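Local coordinates for endo-1,3-beta-glucanase, family GH16 (Zobellia galactanivorans, PDB 4BPZ), which probably hydrolyses internal beta-1,3 linkages of glucans such as algal laminarin, through its family 16 glycoside hydrolase domain, which makes up this chain and carries a calcium ion, at residues S196-F201 against Y208-S213; R53-F58 against I69-T74. The protein carries 1 engineered substitution. One frame throughout, in Å; residues are numbered along the deposited sequence. Where two conformers were deposited one is given.

Interaction 1: S196-F201 against Y208-S213; sequences SAMKVF and YELKNS
M198 and L210 form a hydrogen-bonded antiparallel pair: M198 N donates to L210 O and L210 N returns a bond to M198 O, each 2.9 Å long and close to straight. V200 N meets Y208 O in the same way, while the return bond from Y208 N to V200 O is weak. Beyond the last strand pair, at the hairpin's open end, N212 N donates to S196 O, and a water joins S196 O, N212 O and K211 NZ. Between these pairs, E209 CA lies 3.2 Å from M198 O in a CA-H...O contact.

K199 and E209, a non-hydrogen-bonded pair, run side by side on the face they share with A197. Their charges stay 4.5 Å apart from K199 NZ to E209 OE1, beyond a salt bridge, although a water bonded to OE1 also reaches NZ weakly. The aliphatic part of K199 lies along the carboxylate instead, CE 3.7 Å from E209 OE1. Long, flexible charged chains suit this face, where E209 is exposed. An alanine in place of K199 would probably deprive the E209 carboxylate of its nearby positive charge and of the methylenes packed along it.

On the other face, in one of the two conformers of M198, the chain bends at its third torsion (chi3 -65°), bringing CE to 3.8 Å from L210 CD2. Apolar and aromatic side chains fit here because M198, V200, Y208 and L210 all pack on strand 155-163, the first and last two on F160. Strand 187-193 pairs with strand 197-202 and extends the hairpin on that side.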
loop_
_atom_site.group_PDB
_atom_site.type_symbol
_atom_site.label_atom_id
_atom_site.label_comp_id
_atom_site.label_asym_id
_atom_site.label_seq_id
_atom_site.Cartn_x
_atom_site.Cartn_y
_atom_site.Cartn_z
ATOM N N SER A 196 12.131 8.187 -16.888
ATOM C CA SER A 196 13.549 8.278 -16.456
ATOM C C SER A 196 13.826 7.571 -15.112
ATOM O O SER A 196 14.845 6.927 -14.983
ATOM C CB SER A 196 13.930 9.774 -16.385
ATOM O OG SER A 196 13.830 10.341 -17.693
ATOM N N ALA A 197 12.912 7.755 -14.150
ATOM C CA ALA A 197 13.256 7.307 -12.775
ATOM C C ALA A 197 12.017 7.216 -11.963
ATOM O O ALA A 197 10.953 7.826 -12.245
ATOM C CB ALA A 197 14.217 8.306 -12.102
ATOM N N MET A 198 12.150 6.476 -10.854
ATOM C CA MET A 198 11.154 6.471 -9.759
ATOM C C MET A 198 11.821 6.935 -8.496
ATOM O O MET A 198 12.851 6.366 -8.103
ATOM C CB MET A 198 10.621 5.103 -9.589
ATOM C CG MET A 198 9.783 4.702 -10.783
ATOM S SD MET A 198 9.701 2.988 -11.078
ATOM C CE MET A 198 11.374 2.441 -11.511
ATOM N N LYS A 199 11.247 7.946 -7.875
ATOM C CA LYS A 199 11.813 8.560 -6.685
ATOM C C LYS A 199 10.772 8.473 -5.574
ATOM O O LYS A 199 9.627 8.883 -5.792
ATOM C CB LYS A 199 12.124 10.022 -6.913
ATOM C CG LYS A 199 13.128 10.292 -8.036
ATOM C CD LYS A 199 13.277 11.790 -8.272
ATOM C CE LYS A 199 14.119 12.145 -9.461
ATOM N NZ LYS A 199 14.330 13.592 -9.545
ATOM N N VAL A 200 11.149 7.941 -4.411
ATOM C CA VAL A 200 10.238 7.865 -3.244
ATOM C C VAL A 200 10.781 8.773 -2.198
ATOM O O VAL A 200 11.971 8.744 -1.845
ATOM C CB VAL A 200 10.104 6.429 -2.735
ATOM C CG1 VAL A 200 9.279 6.391 -1.476
ATOM C CG2 VAL A 200 9.563 5.553 -3.840
ATOM N N PHE A 201 9.894 9.632 -1.662
ATOM C CA PHE A 201 10.263 10.611 -0.658
ATOM C C PHE A 201 9.446 10.426 0.608
ATOM O O PHE A 201 8.278 10.002 0.601
ATOM C CB PHE A 201 9.900 12.028 -1.191
ATOM C CG PHE A 201 10.748 12.455 -2.349
ATOM C CD1 PHE A 201 11.905 13.206 -2.162
ATOM C CD2 PHE A 201 10.286 12.224 -3.645
ATOM C CE1 PHE A 201 12.652 13.633 -3.290
ATOM C CE2 PHE A 201 11.028 12.660 -4.751
ATOM C CZ PHE A 201 12.196 13.278 -4.546
ATOM N N TYR A 208 14.606 6.572 -1.738
ATOM C CA TYR A 208 15.310 5.788 -2.762
ATOM C C TYR A 208 14.906 6.334 -4.143
ATOM O O TYR A 208 13.756 6.738 -4.341
ATOM C CB TYR A 208 14.962 4.280 -2.674
ATOM C CG TYR A 208 16.004 3.396 -3.304
ATOM C CD1 TYR A 208 17.161 3.049 -2.606
ATOM C CD2 TYR A 208 15.870 2.922 -4.611
ATOM C CE1 TYR A 208 18.145 2.272 -3.197
ATOM C CE2 TYR A 208 16.827 2.118 -5.235
ATOM C CZ TYR A 208 17.988 1.760 -4.483
ATOM O OH TYR A 208 18.919 0.952 -5.016
ATOM N N GLU A 209 15.830 6.277 -5.074
ATOM C CA GLU A 209 15.572 6.486 -6.482
ATOM C C GLU A 209 16.114 5.370 -7.292
ATOM O O GLU A 209 17.311 5.056 -7.208
ATOM C CB GLU A 209 16.202 7.834 -6.918
ATOM C CG GLU A 209 16.211 8.047 -8.417
ATOM C CD GLU A 209 16.724 9.385 -8.809
ATOM O OE1 GLU A 209 16.913 10.275 -7.964
ATOM O OE2 GLU A 209 16.931 9.612 -10.029
ATOM N N LEU A 210 15.265 4.823 -8.147
ATOM C CA LEU A 210 15.595 3.744 -9.060
ATOM C C LEU A 210 15.479 4.212 -10.464
ATOM O O LEU A 210 14.427 4.754 -10.856
ATOM C CB LEU A 210 14.636 2.570 -8.824
ATOM C CG LEU A 210 14.874 1.372 -9.779
ATOM C CD1 LEU A 210 16.298 0.763 -9.662
ATOM C CD2 LEU A 210 13.816 0.317 -9.499
ATOM N N LYS A 211 16.532 4.090 -11.240
ATOM C CA LYS A 211 16.486 4.386 -12.667
ATOM C C LYS A 211 15.479 3.511 -13.377
ATOM O O LYS A 211 15.413 2.315 -13.142
ATOM C CB LYS A 211 17.908 4.178 -13.226
ATOM C CG LYS A 211 17.993 4.452 -14.688
ATOM C CD LYS A 211 19.430 4.194 -15.153
ATOM C CE LYS A 211 19.546 4.375 -16.632
ATOM N NZ LYS A 211 19.257 5.797 -16.996
ATOM N N ASN A 212 14.667 4.121 -14.239
ATOM C CA ASN A 212 13.726 3.366 -15.052
ATOM C C ASN A 212 14.314 2.938 -16.385
ATOM O O ASN A 212 15.315 3.505 -16.823
ATOM C CB ASN A 212 12.447 4.228 -15.247
ATOM C CG ASN A 212 11.208 3.410 -15.601
ATOM O OD1 ASN A 212 10.087 4.046 -15.709
ATOM N ND2 ASN A 212 11.276 2.160 -15.694
ATOM N N SER A 213 13.776 1.913 -17.002
ATOM C CA SER A 213 14.209 1.493 -18.313
ATOM C C SER A 213 13.037 0.667 -18.861
ATOM O O SER A 213 12.198 0.083 -18.142
ATOM C CB SER A 213 15.505 0.632 -18.295
ATOM O OG SER A 213 15.235 -0.704 -17.958
HETATM O O HOH W 1 16.363 6.114 -17.147
HETATM O O HOH W 2 16.928 13.004 -7.647
#

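Interaction 2: R53-F58 against I69-T74; sequences RSENSF and IKEKYT
R53 crosses to E71 and Y73, and its side chain carries most of the contact. CB starts toward strand 63-75, and CG stands anti to the carbonyl carbon (chi1 -53°). The chain bends at its third torsion, which places NE, and NE donates to T51 OG1 while lying 3.9 Å from Y73 CE1. CZ is equally close to CE1, which sits over one face of the guanidinium near its rim; the two planes are 50° apart, and the tyrosine is met obliquely. E55 CB covers the opposite face, also offset toward the rim.

At the tip, NH1 reaches E71 OE2 at 2.8 Å and NH2 reaches E71 OE1 at 2.9 Å, an end-on, two-pronged salt bridge. Both oxygens are approached on their syn side, though the guanidinium and carboxylate planes are turned 36° apart. NH2 has a second acceptor, N56 OD1 at 2.9 Å, which also accepts from T51 OG1. Arginine suits this place because its flat, many-donor head can serve several acceptors near one plane. Glutamate, with its chain extended, brings both oxygens to it.

Beside the polar cluster, I69 CD1 packs 3.5 Å from E55 O and 3.8 Å from N56 ND2, a branched apolar residue filling in against the turn. In that turn R53 O accepts from both N56 N and S57 N.

The chemistry is that of a salt-bridge network. E55 OE2 is a long, charge-only partner of R53 NH1, and T83 OG1 bonds both E71 OE1 and N56 ND2. Paired hydrogen bonds fix the guanidinium's rotation, and its positive charge probably offsets the two nearby carboxylates.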
loop_
_atom_site.group_PDB
_atom_site.type_symbol
_atom_site.label_atom_id
_atom_site.label_comp_id
_atom_site.label_asym_id
_atom_site.label_seq_id
_atom_site.Cartn_x
_atom_site.Cartn_y
_atom_site.Cartn_z
ATOM N N ARG A 53 -15.761 -4.242 6.037
ATOM C CA ARG A 53 -16.635 -3.773 7.073
ATOM C C ARG A 53 -16.212 -2.484 7.661
ATOM O O ARG A 53 -15.019 -2.106 7.645
ATOM C CB ARG A 53 -16.739 -4.821 8.200
ATOM C CG ARG A 53 -17.106 -6.223 7.772
ATOM C CD ARG A 53 -17.009 -7.124 8.960
ATOM N NE ARG A 53 -15.619 -7.127 9.416
ATOM C CZ ARG A 53 -15.202 -7.437 10.644
ATOM N NH1 ARG A 53 -16.013 -7.925 11.559
ATOM N NH2 ARG A 53 -13.930 -7.236 10.982
ATOM N N SER A 54 -17.146 -1.779 8.284
ATOM C CA SER A 54 -16.784 -0.564 9.058
ATOM C C SER A 54 -15.885 -0.806 10.227
ATOM O O SER A 54 -15.180 0.121 10.630
ATOM C CB SER A 54 -17.981 0.224 9.599
ATOM O OG SER A 54 -18.639 0.839 8.528
ATOM N N GLU A 55 -15.778 -2.062 10.693
ATOM C CA GLU A 55 -14.750 -2.346 11.704
ATOM C C GLU A 55 -13.387 -1.940 11.182
ATOM O O GLU A 55 -12.535 -1.472 11.979
ATOM C CB GLU A 55 -14.702 -3.844 11.956
ATOM C CG GLU A 55 -15.651 -4.356 13.030
ATOM C CD GLU A 55 -17.082 -4.531 12.586
ATOM O OE1 GLU A 55 -17.445 -4.227 11.442
ATOM O OE2 GLU A 55 -17.890 -5.014 13.449
ATOM N N ASN A 56 -13.089 -2.204 9.908
ATOM C CA ASN A 56 -11.737 -2.056 9.415
ATOM C C ASN A 56 -11.431 -0.912 8.549
ATOM O O ASN A 56 -10.261 -0.654 8.279
ATOM C CB ASN A 56 -11.295 -3.394 8.738
ATOM C CG ASN A 56 -11.482 -4.606 9.608
ATOM O OD1 ASN A 56 -12.277 -5.502 9.304
ATOM N ND2 ASN A 56 -10.761 -4.667 10.752
ATOM N N SER A 57 -12.449 -0.127 8.113
ATOM C CA SER A 57 -12.169 1.079 7.389
ATOM C C SER A 57 -13.354 1.943 7.445
ATOM O O SER A 57 -14.523 1.491 7.420
ATOM C CB SER A 57 -11.703 0.842 5.958
ATOM O OG SER A 57 -12.735 0.178 5.235
ATOM N N PHE A 58 -13.105 3.257 7.475
ATOM C CA PHE A 58 -14.217 4.235 7.605
ATOM C C PHE A 58 -13.631 5.619 7.342
ATOM O O PHE A 58 -12.392 5.862 7.578
ATOM C CB PHE A 58 -14.912 4.173 9.010
ATOM C CG PHE A 58 -13.943 4.296 10.139
ATOM C CD1 PHE A 58 -13.173 3.225 10.581
ATOM C CD2 PHE A 58 -13.796 5.501 10.839
ATOM C CE1 PHE A 58 -12.308 3.333 11.662
ATOM C CE2 PHE A 58 -12.995 5.587 11.969
ATOM C CZ PHE A 58 -12.201 4.493 12.360
ATOM N N ILE A 69 -7.556 -5.083 13.918
ATOM C CA ILE A 69 -8.214 -5.481 15.189
ATOM C C ILE A 69 -7.880 -6.909 15.473
ATOM O O ILE A 69 -7.896 -7.773 14.598
ATOM C CB ILE A 69 -9.733 -5.358 15.101
ATOM C CG1 ILE A 69 -10.207 -4.014 14.581
ATOM C CG2 ILE A 69 -10.369 -5.650 16.446
ATOM C CD1 ILE A 69 -11.687 -3.913 14.326
ATOM N N LYS A 70 -7.560 -7.214 16.753
ATOM C CA LYS A 70 -7.493 -8.628 17.184
ATOM C C LYS A 70 -8.923 -9.096 17.340
ATOM O O LYS A 70 -9.694 -8.624 18.235
ATOM C CB LYS A 70 -6.725 -8.734 18.514
ATOM C CG LYS A 70 -6.551 -10.198 18.949
ATOM C CD LYS A 70 -5.632 -10.289 20.130
ATOM C CE LYS A 70 -5.311 -11.755 20.412
ATOM N NZ LYS A 70 -4.330 -11.800 21.540
ATOM N N GLU A 71 -9.327 -10.034 16.498
ATOM C CA GLU A 71 -10.734 -10.425 16.323
ATOM C C GLU A 71 -10.699 -11.719 15.560
ATOM O O GLU A 71 -10.099 -11.806 14.463
ATOM C CB GLU A 71 -11.448 -9.309 15.414
ATOM C CG GLU A 71 -12.813 -9.720 15.006
ATOM C CD GLU A 71 -13.499 -8.785 14.053
ATOM O OE1 GLU A 71 -12.925 -7.754 13.605
ATOM O OE2 GLU A 71 -14.707 -9.066 13.772
ATOM N N LYS A 72 -11.378 -12.754 16.051
ATOM C CA LYS A 72 -11.499 -14.013 15.273
ATOM C C LYS A 72 -12.442 -13.725 14.079
ATOM O O LYS A 72 -13.549 -13.210 14.284
ATOM C CB LYS A 72 -12.066 -15.181 16.119
ATOM C CG LYS A 72 -11.103 -15.569 17.239
ATOM C CD LYS A 72 -9.998 -16.483 16.730
ATOM C CE LYS A 72 -9.294 -17.067 17.955
ATOM N NZ LYS A 72 -8.047 -17.836 17.713
ATOM N N TYR A 73 -12.044 -14.149 12.901
ATOM C CA TYR A 73 -12.864 -13.924 11.743
ATOM C C TYR A 73 -12.656 -14.996 10.774
ATOM O O TYR A 73 -11.519 -15.435 10.533
ATOM C CB TYR A 73 -12.470 -12.566 11.103
ATOM C CG TYR A 73 -13.331 -12.115 9.924
ATOM C CD1 TYR A 73 -14.478 -11.396 10.169
ATOM C CD2 TYR A 73 -13.068 -12.451 8.626
ATOM C CE1 TYR A 73 -15.366 -11.001 9.154
ATOM C CE2 TYR A 73 -13.906 -12.099 7.594
ATOM C CZ TYR A 73 -15.045 -11.370 7.862
ATOM O OH TYR A 73 -15.867 -11.027 6.794
ATOM N N THR A 74 -13.751 -15.532 10.175
ATOM C CA THR A 74 -13.648 -16.712 9.234
ATOM C C THR A 74 -14.152 -16.228 7.868
ATOM O O THR A 74 -15.236 -15.657 7.778
ATOM C CB THR A 74 -14.461 -17.877 9.760
ATOM O OG1 THR A 74 -13.960 -18.185 11.064
ATOM C CG2 THR A 74 -14.411 -19.101 8.803
#

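Overall arrangement
Interaction 2 comes first along the chain and closes before interaction 1 opens. Their centres lie about 36 Å apart on opposite sides of the chain's centre, and their nearest atoms about 22 Å apart. Each belongs to a local antiparallel hairpin, strands 57-60 and 63-75 in interaction 2, strands 197-202 and 205-211 in interaction 1. Pairing through strands 187-193, 96-103 and 244-255 links the two hairpins within the beta-rich fold of this family 16 domain, of the concanavalin clan. Interaction 1 joins its strands mainly by backbone bonds; interaction 2 joins a turn to a strand by side chains. Both lie away from the glycan and calcium sites, so they probably bear on the fold rather than directly on glycan binding.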